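Local structure of pectate lyase/Amb allergen (Acidovorax citrulli, 4HWV) at residues S17-L21 against I195-N199; K76-R82 against P164-L170; V231-V237 against R285-T291; I239-T243 against G479-L483; M321-F326 against R342-H347. The protein probably cleaves pectate as a calcium-binding, secreted polysaccharide lyase of family 1, built on a right-handed parallel beta-helix. All coordinates share one frame; numbering follows the deposited sequence. Where two conformers were deposited one is given.

Contact 1: residues S17-L21 against I195-N199; sequences SIDSL and IVIRN
I18 opens the contact by laying its side chain across the end of R198 at about a right angle, with CG1 3.5 Å from R198 NH1. The branch reaches the arginine because CG1 stands opposite the backbone N (chi1 -162°). D19 follows with the one direct hydrogen bond between 17-21 and 195-199: R198 NH1 donates to D19 O over 2.9 Å. The carbonyl oxygen lies almost in the guanidinium plane, yet the nitrogen approaches it from well above the carbonyl plane, and the N-H...O angle is a bent 145°. The D19 carboxylate runs alongside the guanidinium, nearly coplanar with it, but OD1 stays 4.1 Å from R198 NH1, beyond a salt bridge; D19 OD2 turns to the amino terminus of M1. S20 adds apolar packing, its CB 4.0 Å from V196 CG1, while its OG bonds to S168 OG. L21 closes the walk through its carbonyl: a water that accepts from R198 NH1 at 2.8 Å lies within hydrogen-bonding distance of both L21 O and D19 OD1. The arginine chain bends at chi3 (77°), and its NE forms a salt bridge with D240. The irregular N-terminal segment thus rests on strand 192-198 of the parallel beta-helix, which lies between strands 167-171 and 237-240, and S20 also touches L170.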
# COMPACT_ATOMS: atom_id res chain seq x y z
N SER A 17 -1.89 -3.44 28.92
CA SER A 17 -1.22 -3.44 30.21
C SER A 17 0.25 -3.02 30.20
O SER A 17 0.80 -2.77 31.27
CB SER A 17 -1.33 -4.81 30.87
OG SER A 17 -0.42 -5.74 30.30
N ILE A 18 0.91 -2.93 29.04
CA ILE A 18 2.32 -2.55 29.06
C ILE A 18 2.54 -1.18 29.73
O ILE A 18 1.67 -0.31 29.68
CB ILE A 18 2.92 -2.54 27.62
CG1 ILE A 18 4.45 -2.59 27.65
CG2 ILE A 18 2.42 -1.35 26.80
CD1 ILE A 18 5.03 -3.91 28.12
N ASP A 19 3.69 -1.02 30.36
CA ASP A 19 4.04 0.26 30.96
C ASP A 19 5.11 1.00 30.17
O ASP A 19 5.31 0.71 28.99
CB ASP A 19 4.42 0.09 32.44
CG ASP A 19 5.66 -0.77 32.63
OD1 ASP A 19 6.36 -1.09 31.66
OD2 ASP A 19 5.95 -1.09 33.78
N SER A 20 5.78 1.95 30.81
CA SER A 20 6.63 2.89 30.10
C SER A 20 8.09 2.78 30.49
O SER A 20 8.88 3.62 30.08
CB SER A 20 6.15 4.33 30.32
OG SER A 20 4.80 4.48 29.88
N LEU A 21 8.44 1.74 31.25
CA LEU A 21 9.81 1.57 31.73
C LEU A 21 10.65 0.73 30.78
O LEU A 21 10.13 -0.14 30.06
CB LEU A 21 9.80 0.91 33.10
CG LEU A 21 9.07 1.78 34.10
CD1 LEU A 21 9.03 1.06 35.44
CD2 LEU A 21 9.75 3.12 34.24
N ILE A 195 9.13 11.65 27.10
CA ILE A 195 8.07 11.07 26.27
C ILE A 195 8.44 9.64 25.91
O ILE A 195 9.59 9.35 25.56
CB ILE A 195 7.86 11.92 25.00
CG1 ILE A 195 7.24 13.27 25.37
CG2 ILE A 195 6.99 11.17 23.98
CD1 ILE A 195 7.31 14.32 24.25
N VAL A 196 7.46 8.73 26.04
CA VAL A 196 7.64 7.32 25.70
C VAL A 196 6.56 6.94 24.68
O VAL A 196 5.38 7.27 24.86
CB VAL A 196 7.50 6.43 26.95
CG1 VAL A 196 7.39 4.95 26.56
CG2 VAL A 196 8.67 6.69 27.91
N ILE A 197 6.98 6.26 23.60
CA ILE A 197 6.05 5.85 22.55
C ILE A 197 6.33 4.38 22.24
O ILE A 197 7.46 4.05 21.86
CB ILE A 197 6.24 6.72 21.26
CG1 ILE A 197 5.96 8.21 21.58
CG2 ILE A 197 5.35 6.23 20.13
CD1 ILE A 197 6.31 9.16 20.46
N ARG A 198 5.35 3.50 22.44
CA ARG A 198 5.56 2.06 22.26
C ARG A 198 4.36 1.36 21.64
O ARG A 198 3.22 1.74 21.85
CB ARG A 198 5.83 1.35 23.60
CG ARG A 198 6.87 2.03 24.46
CD ARG A 198 7.07 1.27 25.75
NE ARG A 198 7.88 0.06 25.58
CZ ARG A 198 8.07 -0.83 26.54
NH1 ARG A 198 7.42 -0.73 27.69
NH2 ARG A 198 8.91 -1.84 26.32
N ASN A 199 4.66 0.29 20.90
CA ASN A 199 3.66 -0.67 20.46
C ASN A 199 2.62 -0.12 19.50
O ASN A 199 1.49 -0.62 19.46
CB ASN A 199 2.97 -1.35 21.64
CG ASN A 199 2.32 -2.67 21.24
OD1 ASN A 199 2.89 -3.41 20.44
ND2 ASN A 199 1.14 -2.97 21.81
O HOH W 1 8.22 -2.07 30.06

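Contact 2: residues K76-R82 against P164-L170; sequences KAPKVIR and PDNTSLL
The ammonium group of K79 reaches over to T167, where NZ donates to OG1 across 2.9 Å. K79 NZ also bonds to A77 O at 2.7 Å in its own segment and to D75 O just before it, so the lysine end is gathered among oxygens. The chain gets there by folding back, with CG wedged between the backbone N and the carbonyl carbon (chi1 70°) and further bends at chi3 and chi4. T167 OG1 in turn bonds to P164 O. Nearby, N166 ND2 meets K76 O almost head-on at 2.9 Å, with an N-H...O angle of 164° and the oxygen close to the amide plane. Beyond these, strands 79-82 and 167-170 pair in parallel: I81 N donates to S168 O, and I81 O accepts from L170 N. I81 CB lies 3.8 Å from L169 CD2, on the same face as K79 and T167. On the other face V80 CG1 meets L170 CD1 at 3.9 Å. The R82 guanidinium passes near L170 CD1 and bonds to I18 O. The oxygens of A77, D75 and T167 around NZ would probably stabilise the positive charge of the buried lysine, which thereby ties together the loops leading into both strands.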
# COMPACT_ATOMS: atom_id res chain seq x y z
N LYS A 76 0.97 19.27 30.62
CA LYS A 76 2.31 18.85 30.99
C LYS A 76 2.37 17.81 32.11
O LYS A 76 3.46 17.35 32.46
CB LYS A 76 3.17 20.06 31.37
CG LYS A 76 3.33 21.09 30.25
CD LYS A 76 4.30 22.21 30.65
CE LYS A 76 4.19 23.39 29.71
NZ LYS A 76 5.44 24.22 29.68
N ALA A 77 1.23 17.47 32.69
CA ALA A 77 1.21 16.47 33.77
C ALA A 77 1.40 15.05 33.21
O ALA A 77 1.00 14.76 32.08
CB ALA A 77 -0.09 16.56 34.53
N PRO A 78 1.98 14.14 34.02
CA PRO A 78 2.13 12.75 33.55
C PRO A 78 0.81 12.15 33.07
O PRO A 78 -0.23 12.27 33.72
CB PRO A 78 2.65 12.03 34.79
CG PRO A 78 3.44 13.13 35.55
CD PRO A 78 2.60 14.37 35.34
N LYS A 79 0.86 11.51 31.91
CA LYS A 79 -0.33 10.91 31.32
C LYS A 79 0.04 9.65 30.57
O LYS A 79 1.13 9.53 29.98
CB LYS A 79 -1.03 11.90 30.37
CG LYS A 79 -0.24 12.18 29.09
CD LYS A 79 -0.69 13.42 28.33
CE LYS A 79 -0.34 14.71 29.05
NZ LYS A 79 1.14 14.82 29.34
N VAL A 80 -0.89 8.71 30.56
CA VAL A 80 -0.76 7.47 29.82
C VAL A 80 -1.93 7.38 28.87
O VAL A 80 -3.09 7.41 29.28
CB VAL A 80 -0.73 6.26 30.77
CG1 VAL A 80 -0.80 4.95 29.98
CG2 VAL A 80 0.53 6.32 31.64
N ILE A 81 -1.61 7.30 27.58
CA ILE A 81 -2.61 7.32 26.52
C ILE A 81 -2.46 6.02 25.73
O ILE A 81 -1.44 5.81 25.06
CB ILE A 81 -2.43 8.55 25.60
CG1 ILE A 81 -2.55 9.85 26.41
CG2 ILE A 81 -3.44 8.51 24.47
CD1 ILE A 81 -2.08 11.08 25.66
N ARG A 82 -3.47 5.16 25.83
CA ARG A 82 -3.44 3.88 25.14
C ARG A 82 -4.22 3.99 23.84
O ARG A 82 -5.31 4.56 23.81
CB ARG A 82 -3.99 2.76 26.03
CG ARG A 82 -3.16 2.60 27.29
CD ARG A 82 -3.44 1.32 28.05
NE ARG A 82 -2.67 1.31 29.30
CZ ARG A 82 -1.44 0.81 29.43
NH1 ARG A 82 -0.80 0.25 28.41
NH2 ARG A 82 -0.85 0.90 30.61
N PRO A 164 2.89 16.86 24.57
CA PRO A 164 3.48 17.61 25.69
C PRO A 164 4.35 16.74 26.60
O PRO A 164 4.51 15.54 26.39
CB PRO A 164 2.23 18.07 26.46
CG PRO A 164 1.30 16.89 26.32
CD PRO A 164 1.52 16.40 24.88
N ASP A 165 4.91 17.36 27.64
CA ASP A 165 5.78 16.69 28.60
C ASP A 165 5.11 15.49 29.25
O ASP A 165 3.89 15.46 29.42
CB ASP A 165 6.16 17.63 29.74
CG ASP A 165 6.76 18.93 29.25
OD1 ASP A 165 6.02 19.74 28.65
OD2 ASP A 165 7.97 19.14 29.45
N ASN A 166 5.94 14.54 29.65
CA ASN A 166 5.49 13.47 30.54
C ASN A 166 4.34 12.68 29.94
O ASN A 166 3.33 12.42 30.59
CB ASN A 166 5.13 14.02 31.92
CG ASN A 166 6.26 14.81 32.55
OD1 ASN A 166 7.39 14.35 32.61
ND2 ASN A 166 5.95 16.02 33.01
N THR A 167 4.53 12.26 28.70
CA THR A 167 3.49 11.56 27.97
C THR A 167 3.95 10.20 27.53
O THR A 167 5.04 10.06 26.95
CB THR A 167 3.10 12.36 26.70
OG1 THR A 167 2.63 13.65 27.10
CG2 THR A 167 2.00 11.65 25.91
N SER A 168 3.12 9.19 27.79
CA SER A 168 3.27 7.88 27.16
C SER A 168 2.15 7.62 26.17
O SER A 168 0.97 7.80 26.51
CB SER A 168 3.25 6.78 28.22
OG SER A 168 4.41 6.89 29.04
N LEU A 169 2.53 7.22 24.96
CA LEU A 169 1.59 6.74 23.95
C LEU A 169 1.87 5.26 23.80
O LEU A 169 2.97 4.87 23.37
CB LEU A 169 1.79 7.44 22.61
CG LEU A 169 1.58 8.96 22.62
CD1 LEU A 169 2.01 9.58 21.31
CD2 LEU A 169 0.14 9.30 22.87
N LEU A 170 0.88 4.42 24.16
CA LEU A 170 1.11 2.98 24.26
C LEU A 170 0.04 2.26 23.46
O LEU A 170 -1.14 2.34 23.78
CB LEU A 170 1.07 2.53 25.74
CG LEU A 170 2.10 3.20 26.67
CD1 LEU A 170 1.86 2.76 28.11
CD2 LEU A 170 3.56 2.95 26.28

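Contact 3: residues V231-V237 against R285-T291; sequences VAHASHV and RHGNYVT
The imidazole of H236 carries Y289 CB over the centre of one face, 3.8 Å from the ring centroid and only 2° off the normal, a CH-pi contact. The tyrosine ring itself is slid outward: the two planes lie 23° apart with centroids separated by 4.7 Å, so the rings barely overlap, and H236 CE1 comes to 3.5 Å from Y289 CD2. H236 NE2 bonds to H29 O. Both residues stand at corners of the chain with positive phi, in register with each other, and their side chains lie side by side, pointing the same way. The backbone fastens this corner: V237 N donates to Y289 O at 3.0 Å, and V237 O accepts from T291 N. Earlier, N288 N bonds to A234 O, and H286 N bonds to A232 O. G287 CA lies 3.2 Å from A234 O in a CA-H...O contact and makes another to V231 O. The V231 and V290 side chains pass each other in opposite directions, CG1 of V231 near CG2 of V290 at 4.1 Å. Main-chain hydrogen bonds between successive coils of the beta-helix therefore set the register, and the H236-Y289 pair adds mainly CH-pi and van der Waals packing at the corner rather than a full ring stack.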
# COMPACT_ATOMS: atom_id res chain seq x y z
N VAL A 231 11.21 15.41 16.19
CA VAL A 231 11.77 15.69 17.50
C VAL A 231 12.68 16.91 17.40
O VAL A 231 13.89 16.77 17.25
CB VAL A 231 12.52 14.47 18.07
CG1 VAL A 231 12.83 14.69 19.55
CG2 VAL A 231 11.71 13.19 17.86
N ALA A 232 12.09 18.10 17.46
CA ALA A 232 12.85 19.35 17.35
C ALA A 232 12.93 20.09 18.68
O ALA A 232 13.81 20.93 18.86
CB ALA A 232 12.23 20.26 16.25
N HIS A 233 12.03 19.77 19.60
CA HIS A 233 11.91 20.54 20.85
C HIS A 233 11.57 19.64 22.02
O HIS A 233 10.83 20.03 22.91
CB HIS A 233 10.87 21.66 20.73
CG HIS A 233 11.23 22.67 19.68
ND1 HIS A 233 12.22 23.61 19.86
CD2 HIS A 233 10.75 22.85 18.42
CE1 HIS A 233 12.34 24.33 18.76
NE2 HIS A 233 11.46 23.90 17.88
N ALA A 234 12.15 18.44 22.01
CA ALA A 234 11.96 17.50 23.11
C ALA A 234 13.28 16.89 23.53
O ALA A 234 14.12 16.58 22.69
CB ALA A 234 10.99 16.38 22.74
N SER A 235 13.44 16.72 24.84
CA SER A 235 14.57 16.01 25.43
C SER A 235 14.04 14.79 26.16
O SER A 235 12.99 14.88 26.80
CB SER A 235 15.27 16.91 26.45
OG SER A 235 16.33 16.23 27.10
N HIS A 236 14.77 13.67 26.11
CA HIS A 236 14.41 12.44 26.85
C HIS A 236 13.18 11.76 26.26
O HIS A 236 12.05 11.92 26.73
CB HIS A 236 14.33 12.68 28.36
CG HIS A 236 15.67 12.82 28.98
ND1 HIS A 236 16.30 14.03 29.11
CD2 HIS A 236 16.53 11.89 29.44
CE1 HIS A 236 17.48 13.85 29.68
NE2 HIS A 236 17.65 12.56 29.87
N VAL A 237 13.44 11.04 25.17
CA VAL A 237 12.41 10.46 24.33
C VAL A 237 12.79 9.02 24.04
O VAL A 237 13.90 8.76 23.56
CB VAL A 237 12.27 11.24 23.00
CG1 VAL A 237 11.25 10.57 22.09
CG2 VAL A 237 11.87 12.71 23.25
N ARG A 285 17.33 20.54 15.61
CA ARG A 285 17.30 21.67 16.54
C ARG A 285 17.67 21.26 17.96
O ARG A 285 18.81 20.88 18.21
CB ARG A 285 15.94 22.37 16.46
CG ARG A 285 15.82 23.15 15.15
CD ARG A 285 14.45 23.79 14.95
NE ARG A 285 14.46 24.57 13.71
CZ ARG A 285 14.81 25.85 13.67
NH1 ARG A 285 15.11 26.46 14.80
NH2 ARG A 285 14.84 26.52 12.52
N HIS A 286 16.71 21.30 18.89
CA HIS A 286 17.01 20.96 20.29
C HIS A 286 16.49 19.59 20.72
O HIS A 286 16.39 19.31 21.90
CB HIS A 286 16.55 22.06 21.24
CG HIS A 286 17.39 23.29 21.17
ND1 HIS A 286 17.40 24.24 22.17
CD2 HIS A 286 18.26 23.73 20.23
CE1 HIS A 286 18.23 25.21 21.85
NE2 HIS A 286 18.77 24.93 20.67
N GLY A 287 16.15 18.73 19.77
CA GLY A 287 15.89 17.34 20.10
C GLY A 287 17.13 16.74 20.74
O GLY A 287 18.25 16.96 20.26
N ASN A 288 16.96 15.99 21.82
CA ASN A 288 18.14 15.50 22.52
C ASN A 288 17.78 14.33 23.43
O ASN A 288 16.64 14.21 23.87
CB ASN A 288 18.78 16.63 23.35
CG ASN A 288 20.26 16.40 23.60
OD1 ASN A 288 20.89 15.57 22.95
ND2 ASN A 288 20.81 17.16 24.55
N TYR A 289 18.76 13.47 23.69
CA TYR A 289 18.56 12.29 24.54
C TYR A 289 17.41 11.42 24.04
O TYR A 289 16.44 11.15 24.76
CB TYR A 289 18.41 12.68 26.02
CG TYR A 289 19.60 13.42 26.58
CD1 TYR A 289 20.83 12.79 26.75
CD2 TYR A 289 19.50 14.75 26.97
CE1 TYR A 289 21.92 13.47 27.28
CE2 TYR A 289 20.60 15.43 27.49
CZ TYR A 289 21.80 14.78 27.63
OH TYR A 289 22.88 15.44 28.16
N VAL A 290 17.55 10.94 22.81
CA VAL A 290 16.52 10.15 22.16
C VAL A 290 17.07 8.76 21.94
O VAL A 290 18.18 8.59 21.45
CB VAL A 290 16.17 10.77 20.79
CG1 VAL A 290 15.06 9.97 20.10
CG2 VAL A 290 15.80 12.25 20.96
N THR A 291 16.26 7.75 22.27
CA THR A 291 16.60 6.37 21.93
C THR A 291 15.48 5.75 21.11
O THR A 291 14.31 5.81 21.50
CB THR A 291 16.83 5.53 23.19
OG1 THR A 291 18.02 6.01 23.83
CG2 THR A 291 17.01 4.04 22.84

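Contact 4: residues I239-T243 against G479-L483; sequences IDHNT and GAGKL
A corner between two faces of the parallel beta-helix, just beyond strand 237-240, receives the C-terminal loop here, and the H241 imidazole is the surface on which L483 rests. L483 CG sits over one face of the ring, 3.8 Å from its centroid and 17° off the normal, a CH-pi contact displaced toward the rim. L483 CD1 reaches back to H241 CB at 3.6 Å and CD2 leans over the CE1 side, so both branches spread over the same face, the side chain crossing the ring at about a right angle. The ring is held by its own neighbour: H241 ND1 donates to D240 OD2 across 2.7 Å with an angle of 162°. That carboxylate oxygen lies in the ring plane, although the histidine meets it from above the carboxylate plane. G479 O lies at another edge of the ring, 3.5 Å from H241 CD2. Farther along, A480 N bonds to T243 OG1 at 3.0 Å, nearly straight at 163°. G479 runs close beside this bond, its CA 3.6 Å from T243 OG1 and in a CA-H...O contact with N242 O. The N242 amide bonds to I197 O and I200 N of the neighbouring coil. The loop after helix 470-477 consequently packs against strands 237-240 and 243-245, with A480 touching T201 of strand 201-203.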
# COMPACT_ATOMS: atom_id res chain seq x y z
N ILE A 239 11.49 5.73 21.98
CA ILE A 239 10.61 5.23 20.93
C ILE A 239 10.97 3.77 20.77
O ILE A 239 12.03 3.43 20.23
CB ILE A 239 10.85 6.02 19.62
CG1 ILE A 239 10.45 7.49 19.84
CG2 ILE A 239 10.14 5.37 18.44
CD1 ILE A 239 11.00 8.44 18.78
N ASP A 240 10.08 2.90 21.25
CA ASP A 240 10.42 1.49 21.42
C ASP A 240 9.32 0.55 20.93
O ASP A 240 8.13 0.74 21.23
CB ASP A 240 10.65 1.22 22.92
CG ASP A 240 10.91 -0.25 23.21
OD1 ASP A 240 12.03 -0.75 22.94
OD2 ASP A 240 9.97 -0.91 23.71
N HIS A 241 9.70 -0.48 20.18
CA HIS A 241 8.74 -1.51 19.78
C HIS A 241 7.57 -0.94 18.98
O HIS A 241 6.41 -1.32 19.18
CB HIS A 241 8.23 -2.31 20.99
CG HIS A 241 9.12 -3.44 21.41
ND1 HIS A 241 9.94 -3.36 22.52
CD2 HIS A 241 9.26 -4.69 20.92
CE1 HIS A 241 10.56 -4.52 22.68
NE2 HIS A 241 10.17 -5.34 21.72
N ASN A 242 7.88 -0.06 18.02
CA ASN A 242 6.88 0.45 17.09
C ASN A 242 7.25 -0.02 15.69
O ASN A 242 8.37 -0.49 15.44
CB ASN A 242 6.83 1.98 17.09
CG ASN A 242 6.59 2.54 18.47
OD1 ASN A 242 5.47 2.48 18.98
ND2 ASN A 242 7.65 3.09 19.08
N THR A 243 6.29 0.11 14.78
CA THR A 243 6.54 -0.14 13.37
C THR A 243 6.25 1.16 12.63
O THR A 243 5.30 1.87 12.98
CB THR A 243 5.67 -1.30 12.88
OG1 THR A 243 6.06 -2.47 13.60
CG2 THR A 243 5.82 -1.54 11.36
N GLY A 479 9.49 -4.45 16.58
CA GLY A 479 8.30 -3.76 16.09
C GLY A 479 7.08 -3.81 16.99
O GLY A 479 7.10 -4.28 18.14
N ALA A 480 5.99 -3.28 16.45
CA ALA A 480 4.71 -3.34 17.12
C ALA A 480 4.15 -4.76 17.13
O ALA A 480 4.54 -5.61 16.31
CB ALA A 480 3.72 -2.38 16.44
N GLY A 481 3.22 -5.02 18.05
CA GLY A 481 2.55 -6.31 18.08
C GLY A 481 3.36 -7.41 18.74
O GLY A 481 3.04 -8.58 18.57
N LYS A 482 4.39 -7.04 19.51
CA LYS A 482 5.27 -8.01 20.15
C LYS A 482 5.17 -7.95 21.68
O LYS A 482 5.16 -8.98 22.36
CB LYS A 482 6.72 -7.75 19.72
CG LYS A 482 6.97 -7.85 18.24
CD LYS A 482 6.81 -9.28 17.73
CE LYS A 482 7.11 -9.37 16.25
NZ LYS A 482 6.90 -10.73 15.73
N LEU A 483 5.09 -6.75 22.24
CA LEU A 483 5.02 -6.56 23.69
C LEU A 483 3.75 -7.07 24.33
O LEU A 483 3.75 -7.43 25.52
CB LEU A 483 5.16 -5.07 24.03
CG LEU A 483 6.56 -4.48 23.84
CD1 LEU A 483 6.50 -2.97 24.04
CD2 LEU A 483 7.54 -5.09 24.84

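Contact 5: residues M321-F326 against R342-H347; sequences MLKVTF and RYGMVH
F326 N donates to H347 O over 2.8 Å with an N-H...O angle of 169°, the shortest polar bond between 321-326 and 342-347. One step earlier H347 N bonds to V324 O at 3.0 Å, while V324 N reaches M345 O only weakly. Side chains stack in matching pairs along this parallel ladder. V324 CB meets V346 CG2 at 4.1 Å, and V346 CG1, turned opposite its backbone N (chi1 175°), touches the edge of the F326 ring near its plane at 4.2 Å from CD1. K323 and M345 run alongside each other on another flank, with K323 CE 4.0 Å from M345 SD. Before the strands, L322 CD1 reaches 3.5 Å from R342 O and packs beside Y343 CB. L322 O makes a CA-H...O contact with G344 CA at 3.3 Å. The H347 imidazole turns away, its ND1 bonding to Y460 OH and NE2 to E380, and Y460 OH also bonds to T325 OG1. Strand 324-327 is thereby flanked edge to edge by strands 290-293 and 345-356 in one face of the beta-helix, with I306 of strand 302-306 packing against L322 and V346.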
# COMPACT_ATOMS: atom_id res chain seq x y z
N MET A 321 23.42 19.18 21.20
CA MET A 321 22.11 18.56 21.03
C MET A 321 22.23 17.29 20.19
O MET A 321 23.34 16.86 19.85
CB MET A 321 21.17 19.54 20.32
CG MET A 321 20.98 20.86 21.08
SD MET A 321 20.02 20.61 22.58
CE MET A 321 20.28 22.17 23.44
N LEU A 322 21.10 16.68 19.86
CA LEU A 322 21.03 15.61 18.87
C LEU A 322 21.75 14.33 19.32
O LEU A 322 22.29 13.58 18.49
CB LEU A 322 21.53 16.09 17.50
CG LEU A 322 20.94 17.43 17.02
CD1 LEU A 322 21.57 17.80 15.67
CD2 LEU A 322 19.40 17.43 16.92
N LYS A 323 21.71 14.06 20.62
CA LYS A 323 22.23 12.80 21.12
C LYS A 323 21.18 11.72 20.93
O LYS A 323 20.10 11.78 21.54
CB LYS A 323 22.61 12.92 22.59
CG LYS A 323 23.82 13.84 22.80
CD LYS A 323 24.04 14.11 24.29
CE LYS A 323 25.34 14.86 24.61
NZ LYS A 323 25.37 16.18 23.94
N VAL A 324 21.47 10.74 20.07
CA VAL A 324 20.48 9.74 19.67
C VAL A 324 21.13 8.36 19.68
O VAL A 324 22.27 8.19 19.20
CB VAL A 324 19.92 10.01 18.25
CG1 VAL A 324 18.81 9.04 17.92
CG2 VAL A 324 19.43 11.44 18.14
N THR A 325 20.42 7.38 20.23
CA THR A 325 20.84 5.98 20.18
C THR A 325 19.83 5.18 19.37
O THR A 325 18.62 5.27 19.61
CB THR A 325 20.88 5.38 21.59
OG1 THR A 325 21.74 6.16 22.43
CG2 THR A 325 21.33 3.93 21.53
N PHE A 326 20.32 4.39 18.42
CA PHE A 326 19.49 3.43 17.67
C PHE A 326 20.00 2.02 17.99
O PHE A 326 21.15 1.71 17.69
CB PHE A 326 19.66 3.57 16.14
CG PHE A 326 19.09 4.82 15.53
CD1 PHE A 326 19.83 6.00 15.51
CD2 PHE A 326 17.86 4.77 14.88
CE1 PHE A 326 19.34 7.14 14.87
CE2 PHE A 326 17.36 5.91 14.23
CZ PHE A 326 18.11 7.10 14.22
N ARG A 342 24.25 14.92 11.43
CA ARG A 342 24.99 16.17 11.65
C ARG A 342 25.01 16.48 13.14
O ARG A 342 24.03 16.18 13.82
CB ARG A 342 24.34 17.38 10.97
CG ARG A 342 24.26 17.33 9.46
CD ARG A 342 23.51 18.56 8.98
NE ARG A 342 23.52 18.76 7.53
CZ ARG A 342 22.49 18.55 6.72
NH1 ARG A 342 21.33 18.12 7.18
NH2 ARG A 342 22.63 18.80 5.42
N TYR A 343 26.11 17.06 13.62
CA TYR A 343 26.22 17.70 14.94
C TYR A 343 26.08 16.81 16.17
O TYR A 343 26.74 17.07 17.16
CB TYR A 343 25.33 18.97 15.05
CG TYR A 343 25.92 20.07 14.20
CD1 TYR A 343 27.10 20.72 14.58
CD2 TYR A 343 25.36 20.40 12.96
CE1 TYR A 343 27.68 21.68 13.77
CE2 TYR A 343 25.94 21.36 12.15
CZ TYR A 343 27.11 21.99 12.56
OH TYR A 343 27.70 22.93 11.76
N GLY A 344 25.27 15.75 16.10
CA GLY A 344 25.00 14.94 17.28
C GLY A 344 25.97 13.79 17.52
O GLY A 344 26.70 13.36 16.62
N MET A 345 25.98 13.30 18.76
CA MET A 345 26.68 12.07 19.13
C MET A 345 25.69 10.92 19.02
O MET A 345 24.80 10.77 19.85
CB MET A 345 27.24 12.20 20.55
CG MET A 345 28.21 13.39 20.65
SD MET A 345 28.46 14.01 22.31
CE MET A 345 29.44 12.67 22.87
N VAL A 346 25.82 10.15 17.94
CA VAL A 346 24.81 9.15 17.59
C VAL A 346 25.42 7.75 17.59
O VAL A 346 26.45 7.50 16.95
CB VAL A 346 24.19 9.47 16.22
CG1 VAL A 346 23.23 8.38 15.77
CG2 VAL A 346 23.48 10.82 16.30
N HIS A 347 24.80 6.86 18.36
CA HIS A 347 25.25 5.50 18.54
C HIS A 347 24.28 4.57 17.84
O HIS A 347 23.08 4.61 18.13
CB HIS A 347 25.29 5.23 20.06
CG HIS A 347 25.83 3.89 20.46
ND1 HIS A 347 25.55 3.35 21.70
CD2 HIS A 347 26.65 3.00 19.83
CE1 HIS A 347 26.19 2.20 21.83
NE2 HIS A 347 26.85 1.95 20.71

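How the contacts relate
The five contacts trace the parallel beta-helix and the terminal segments laid against it. Contacts 2, 3 and 5 join neighbouring coils: contacts 3 and 5 lie about 10 Å apart between centres and share a ladder through V290 O and T325 N, whereas contacts 2 and 5 are about 24 Å apart between centres. Contact 1 touches both contact 2 and contact 4, whose centres are about 9 and about 10 Å from its own, and it joins contact 4 through N199 with G481. Contacts 3 and 4 meet at T291 O and I239 N. The calcium ion, bound by D227, D278 and D282, lies nearest contact 3, about 9 Å from the A232 side chain, and about 11 Å from that of R342 in contact 5.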